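PDB 5DJS: tetratricopeptide TPR_2 repeat protein from Thermobaculum terrenum, which is of unknown function but joins tetratricopeptide repeats to a glycosyltransferase family 41 region of the GT-B type and carries bound uridine-5'-diphosphate. Local coordinates for residues L304-L317 with L493-E507. The protein carries 1 engineered substitution. Numbering follows the deposited sequence.
Sequences LSRFYLPCNPPPDL and LRSVSMSDQGSFTAE
F504 lays one ring face against the backbone of L309 and the ring of P310, where CD of P310 stands 4.0 Å from the centroid of the F504 ring and 22° off its normal, a CH-pi contact. With CG swung away from its backbone N, F504 reaches out from helix 479-521 and brings its ring against the loop. CD1 of L304 adds an apolar contact 3.9 Å from CE1 of F504, and V184 of helix 176-187 also touches this phenyl group.

R306 crosses F504 at about a right angle, its guanidinium plane turned 77° from the ring, with CB of F504 over the guanidinium centre. A bend at chi3 turns the R306 chain back along its own loop, and NH1 donates to O of L309 at 3.0 Å. Its NH2 forms a salt bridge with OD1 of D500, which lies at the guanidinium edge, near its plane, while the carboxylate as a whole is tilted from it. The other carboxylate oxygen, OD2 of D500, accepts from N of C311 at 2.6 Å with an N-H...O angle of 153°. D500 thus ties an arginine side chain and a loop amide to the helix through separate oxygens, two constraints that should limit rotation of its carboxylate.

Beyond D500, V496 packs on C311, and CG of P313 rests 3.7 Å from CD2 of L493. N312 lies across Q501, whose NE2 bonds to E186 and to O of P183.

The extended loop leaving strand 300-304, last in its parallel sheet, is therefore docked along the long C-terminal helix; such packing of a C-terminal helix back across the N-terminal Rossmann-like domain is characteristic of the GT-B fold.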
loop_
_atom_site.group_PDB
_atom_site.type_symbol
_atom_site.label_atom_id
_atom_site.label_comp_id
_atom_site.label_asym_id
_atom_site.label_seq_id
_atom_site.Cartn_x
_atom_site.Cartn_y
_atom_site.Cartn_z
ATOM N N LEU A 304 5.337 -2.337 19.020
ATOM C CA LEU A 304 6.774 -2.083 19.183
ATOM C C LEU A 304 7.027 -0.697 19.815
ATOM O O LEU A 304 6.295 0.264 19.543
ATOM C CB LEU A 304 7.504 -2.132 17.836
ATOM C CG LEU A 304 7.514 -3.418 17.016
ATOM C CD1 LEU A 304 8.185 -3.155 15.674
ATOM C CD2 LEU A 304 8.201 -4.547 17.756
ATOM N N SER A 305 8.087 -0.597 20.622
ATOM C CA SER A 305 8.460 0.656 21.314
ATOM C C SER A 305 9.374 1.573 20.474
ATOM O O SER A 305 10.087 2.409 21.009
ATOM C CB SER A 305 9.136 0.298 22.633
ATOM O OG SER A 305 10.237 -0.554 22.367
ATOM N N ARG A 306 9.365 1.374 19.160
ATOM C CA ARG A 306 9.943 2.277 18.174
ATOM C C ARG A 306 8.923 2.371 17.009
ATOM O O ARG A 306 7.852 1.768 17.069
ATOM C CB ARG A 306 11.261 1.698 17.658
ATOM C CG ARG A 306 11.089 0.369 16.942
ATOM C CD ARG A 306 12.333 -0.156 16.271
ATOM N NE ARG A 306 13.131 0.817 15.516
ATOM C CZ ARG A 306 12.778 1.451 14.403
ATOM N NH1 ARG A 306 11.580 1.307 13.861
ATOM N NH2 ARG A 306 13.639 2.267 13.822
ATOM N N PHE A 307 9.287 3.075 15.939
ATOM C CA PHE A 307 8.471 3.140 14.726
ATOM C C PHE A 307 8.341 1.747 14.105
ATOM O O PHE A 307 9.294 0.971 14.133
ATOM C CB PHE A 307 9.093 4.132 13.728
ATOM C CG PHE A 307 8.252 4.396 12.505
ATOM C CD1 PHE A 307 6.944 4.868 12.626
ATOM C CD2 PHE A 307 8.777 4.200 11.223
ATOM C CE1 PHE A 307 6.178 5.122 11.502
ATOM C CE2 PHE A 307 8.011 4.456 10.095
ATOM C CZ PHE A 307 6.710 4.923 10.235
ATOM N N TYR A 308 7.168 1.427 13.549
ATOM C CA TYR A 308 6.897 0.062 13.061
ATOM C C TYR A 308 7.634 -0.361 11.781
ATOM O O TYR A 308 7.408 -1.467 11.313
ATOM C CB TYR A 308 5.385 -0.168 12.911
ATOM C CG TYR A 308 4.746 0.311 11.604
ATOM C CD1 TYR A 308 4.749 1.666 11.236
ATOM C CD2 TYR A 308 4.101 -0.592 10.758
ATOM C CE1 TYR A 308 4.153 2.092 10.059
ATOM C CE2 TYR A 308 3.497 -0.172 9.580
ATOM C CZ TYR A 308 3.527 1.169 9.232
ATOM O OH TYR A 308 2.924 1.581 8.065
ATOM N N LEU A 309 8.502 0.495 11.231
ATOM C CA LEU A 309 9.250 0.201 10.013
ATOM C C LEU A 309 10.701 0.664 10.146
ATOM O O LEU A 309 10.984 1.537 10.970
ATOM C CB LEU A 309 8.619 0.945 8.843
ATOM C CG LEU A 309 7.144 0.682 8.563
ATOM C CD1 LEU A 309 6.622 1.645 7.521
ATOM C CD2 LEU A 309 6.974 -0.728 8.069
ATOM N N PRO A 310 11.619 0.103 9.322
ATOM C CA PRO A 310 12.998 0.602 9.277
ATOM C C PRO A 310 13.151 1.874 8.420
ATOM O O PRO A 310 12.816 1.867 7.234
ATOM C CB PRO A 310 13.775 -0.572 8.658
ATOM C CG PRO A 310 12.787 -1.258 7.775
ATOM C CD PRO A 310 11.425 -1.031 8.390
ATOM N N CYS A 311 13.684 2.937 9.027
ATOM C CA CYS A 311 13.820 4.270 8.408
ATOM C C CYS A 311 15.174 4.586 7.727
ATOM O O CYS A 311 15.382 5.713 7.252
ATOM C CB CYS A 311 13.529 5.329 9.468
ATOM S SG CYS A 311 11.883 5.195 10.191
ATOM N N ASN A 312 16.090 3.622 7.665
ATOM C CA ASN A 312 17.382 3.861 7.000
ATOM C C ASN A 312 17.210 4.038 5.488
ATOM O O ASN A 312 16.508 3.249 4.858
ATOM C CB ASN A 312 18.385 2.734 7.303
ATOM C CG ASN A 312 17.965 1.398 6.718
ATOM O OD1 ASN A 312 16.878 0.914 7.002
ATOM N ND2 ASN A 312 18.805 0.819 5.877
ATOM N N PRO A 313 17.849 5.065 4.896
ATOM C CA PRO A 313 17.613 5.375 3.485
ATOM C C PRO A 313 18.437 4.511 2.545
ATOM O O PRO A 313 19.416 3.919 2.978
ATOM C CB PRO A 313 18.098 6.811 3.383
ATOM C CG PRO A 313 19.281 6.823 4.288
ATOM C CD PRO A 313 18.926 5.912 5.441
ATOM N N PRO A 314 18.069 4.468 1.257
ATOM C CA PRO A 314 18.880 3.707 0.310
ATOM C C PRO A 314 20.256 4.360 0.075
ATOM O O PRO A 314 20.457 5.529 0.436
ATOM C CB PRO A 314 18.027 3.715 -0.969
ATOM C CG PRO A 314 17.208 4.952 -0.862
ATOM C CD PRO A 314 16.913 5.112 0.602
ATOM N N PRO A 315 21.202 3.607 -0.519
ATOM C CA PRO A 315 22.530 4.173 -0.763
ATOM C C PRO A 315 22.537 5.278 -1.837
ATOM O O PRO A 315 23.254 6.266 -1.682
ATOM C CB PRO A 315 23.355 2.955 -1.201
ATOM C CG PRO A 315 22.358 2.015 -1.799
ATOM C CD PRO A 315 21.075 2.233 -1.052
ATOM N N ASP A 316 21.718 5.132 -2.882
ATOM C CA ASP A 316 21.690 6.075 -4.018
ATOM C C ASP A 316 20.822 7.335 -3.772
ATOM O O ASP A 316 20.121 7.799 -4.681
ATOM C CB ASP A 316 21.252 5.333 -5.307
ATOM C CG ASP A 316 19.821 4.770 -5.231
ATOM O OD1 ASP A 316 19.335 4.491 -4.113
ATOM O OD2 ASP A 316 19.185 4.600 -6.294
ATOM N N LEU A 317 20.908 7.911 -2.568
ATOM C CA LEU A 317 20.041 9.030 -2.171
ATOM C C LEU A 317 20.532 10.326 -2.825
ATOM O O LEU A 317 21.714 10.646 -2.690
ATOM C CB LEU A 317 20.029 9.197 -0.645
ATOM C CG LEU A 317 18.744 9.800 -0.064
ATOM C CD1 LEU A 317 17.625 8.773 -0.113
ATOM C CD2 LEU A 317 18.943 10.280 1.363
ATOM N N LEU A 493 18.599 12.077 9.849
ATOM C CA LEU A 493 19.009 11.290 8.656
ATOM C C LEU A 493 20.275 10.464 8.922
ATOM O O LEU A 493 20.311 9.268 8.646
ATOM C CB LEU A 493 19.263 12.205 7.438
ATOM C CG LEU A 493 19.185 11.706 5.982
ATOM C CD1 LEU A 493 20.321 12.276 5.144
ATOM C CD2 LEU A 493 19.161 10.197 5.816
ATOM N N ARG A 494 21.292 11.122 9.472
ATOM C CA ARG A 494 22.603 10.516 9.733
ATOM C C ARG A 494 22.530 9.426 10.809
ATOM O O ARG A 494 23.111 8.345 10.653
ATOM C CB ARG A 494 23.605 11.595 10.176
ATOM C CG ARG A 494 25.070 11.225 9.971
ATOM C CD ARG A 494 25.946 11.480 11.203
ATOM N NE ARG A 494 25.585 12.690 11.957
ATOM C CZ ARG A 494 25.939 13.943 11.656
ATOM N NH1 ARG A 494 26.687 14.216 10.585
ATOM N NH2 ARG A 494 25.534 14.944 12.439
ATOM N N SER A 495 21.840 9.744 11.905
ATOM C CA SER A 495 21.580 8.806 13.016
ATOM C C SER A 495 20.880 7.531 12.542
ATOM O O SER A 495 21.275 6.419 12.887
ATOM C CB SER A 495 20.714 9.495 14.074
ATOM O OG SER A 495 20.131 8.570 14.958
ATOM N N VAL A 496 19.848 7.730 11.732
ATOM C CA VAL A 496 19.046 6.655 11.156
ATOM C C VAL A 496 19.813 5.869 10.082
ATOM O O VAL A 496 19.651 4.650 9.976
ATOM C CB VAL A 496 17.680 7.230 10.655
ATOM C CG1 VAL A 496 17.275 6.735 9.280
ATOM C CG2 VAL A 496 16.587 6.980 11.688
ATOM N N SER A 497 20.639 6.556 9.288
ATOM C CA SER A 497 21.520 5.891 8.303
ATOM C C SER A 497 22.488 4.885 8.950
ATOM O O SER A 497 22.865 3.885 8.336
ATOM C CB SER A 497 22.354 6.922 7.515
ATOM O OG SER A 497 21.563 7.742 6.678
ATOM N N MET A 498 22.887 5.175 10.184
ATOM C CA MET A 498 23.929 4.434 10.864
ATOM C C MET A 498 23.361 3.251 11.646
ATOM O O MET A 498 23.803 2.123 11.454
ATOM C CB MET A 498 24.687 5.390 11.795
ATOM C CG MET A 498 26.095 4.955 12.183
ATOM S SD MET A 498 26.734 5.912 13.577
ATOM C CE MET A 498 26.588 7.610 12.998
ATOM N N SER A 499 22.377 3.507 12.506
ATOM C CA SER A 499 21.895 2.500 13.461
ATOM C C SER A 499 20.566 1.800 13.100
ATOM O O SER A 499 20.358 0.654 13.503
ATOM C CB SER A 499 21.780 3.125 14.859
ATOM O OG SER A 499 20.725 4.061 14.920
ATOM N N ASP A 500 19.693 2.460 12.335
ATOM C CA ASP A 500 18.254 2.103 12.306
ATOM C C ASP A 500 17.902 0.756 11.678
ATOM O O ASP A 500 16.976 0.086 12.141
ATOM C CB ASP A 500 17.441 3.202 11.629
ATOM C CG ASP A 500 15.993 3.153 12.002
ATOM O OD1 ASP A 500 15.695 3.332 13.192
ATOM O OD2 ASP A 500 15.141 2.938 11.122
ATOM N N GLN A 501 18.621 0.369 10.625
ATOM C CA GLN A 501 18.496 -0.972 10.040
ATOM C C GLN A 501 18.573 -2.047 11.127
ATOM O O GLN A 501 17.585 -2.714 11.412
ATOM C CB GLN A 501 19.576 -1.208 8.974
ATOM C CG GLN A 501 19.663 -2.643 8.470
ATOM C CD GLN A 501 20.472 -2.787 7.197
ATOM O OE1 GLN A 501 21.175 -1.868 6.784
ATOM N NE2 GLN A 501 20.371 -3.953 6.563
ATOM N N GLY A 502 19.735 -2.164 11.763
ATOM C CA GLY A 502 19.975 -3.164 12.805
ATOM C C GLY A 502 19.177 -2.933 14.072
ATOM O O GLY A 502 18.779 -3.886 14.746
ATOM N N SER A 503 18.934 -1.670 14.398
ATOM C CA SER A 503 18.149 -1.328 15.577
ATOM C C SER A 503 16.694 -1.802 15.431
ATOM O O SER A 503 16.134 -2.386 16.365
ATOM C CB SER A 503 18.204 0.177 15.833
ATOM O OG SER A 503 17.816 0.457 17.157
ATOM N N PHE A 504 16.098 -1.576 14.251
ATOM C CA PHE A 504 14.725 -2.025 13.985
ATOM C C PHE A 504 14.595 -3.550 13.983
ATOM O O PHE A 504 13.734 -4.093 14.680
ATOM C CB PHE A 504 14.170 -1.502 12.646
ATOM C CG PHE A 504 12.837 -2.122 12.277
ATOM C CD1 PHE A 504 11.685 -1.761 12.963
ATOM C CD2 PHE A 504 12.742 -3.106 11.291
ATOM C CE1 PHE A 504 10.456 -2.333 12.668
ATOM C CE2 PHE A 504 11.512 -3.691 10.990
ATOM C CZ PHE A 504 10.369 -3.301 11.676
ATOM N N THR A 505 15.430 -4.238 13.197
ATOM C CA THR A 505 15.207 -5.676 13.000
ATOM C C THR A 505 15.479 -6.459 14.286
ATOM O O THR A 505 14.919 -7.527 14.473
ATOM C CB THR A 505 15.939 -6.335 11.799
ATOM O OG1 THR A 505 17.002 -7.170 12.256
ATOM C CG2 THR A 505 16.450 -5.345 10.787
ATOM N N ALA A 506 16.323 -5.930 15.166
ATOM C CA ALA A 506 16.500 -6.513 16.492
ATOM C C ALA A 506 15.212 -6.384 17.309
ATOM O O ALA A 506 14.818 -7.332 17.976
ATOM C CB ALA A 506 17.681 -5.866 17.222
ATOM N N GLU A 507 14.562 -5.220 17.254
ATOM C CA GLU A 507 13.277 -5.017 17.960
ATOM C C GLU A 507 12.135 -5.926 17.431
ATOM O O GLU A 507 11.271 -6.379 18.207
ATOM C CB GLU A 507 12.868 -3.540 17.923
ATOM C CG GLU A 507 13.458 -2.714 19.050
ATOM C CD GLU A 507 12.647 -2.826 20.331
ATOM O OE1 GLU A 507 11.398 -2.642 20.283
ATOM O OE2 GLU A 507 13.260 -3.097 21.392
#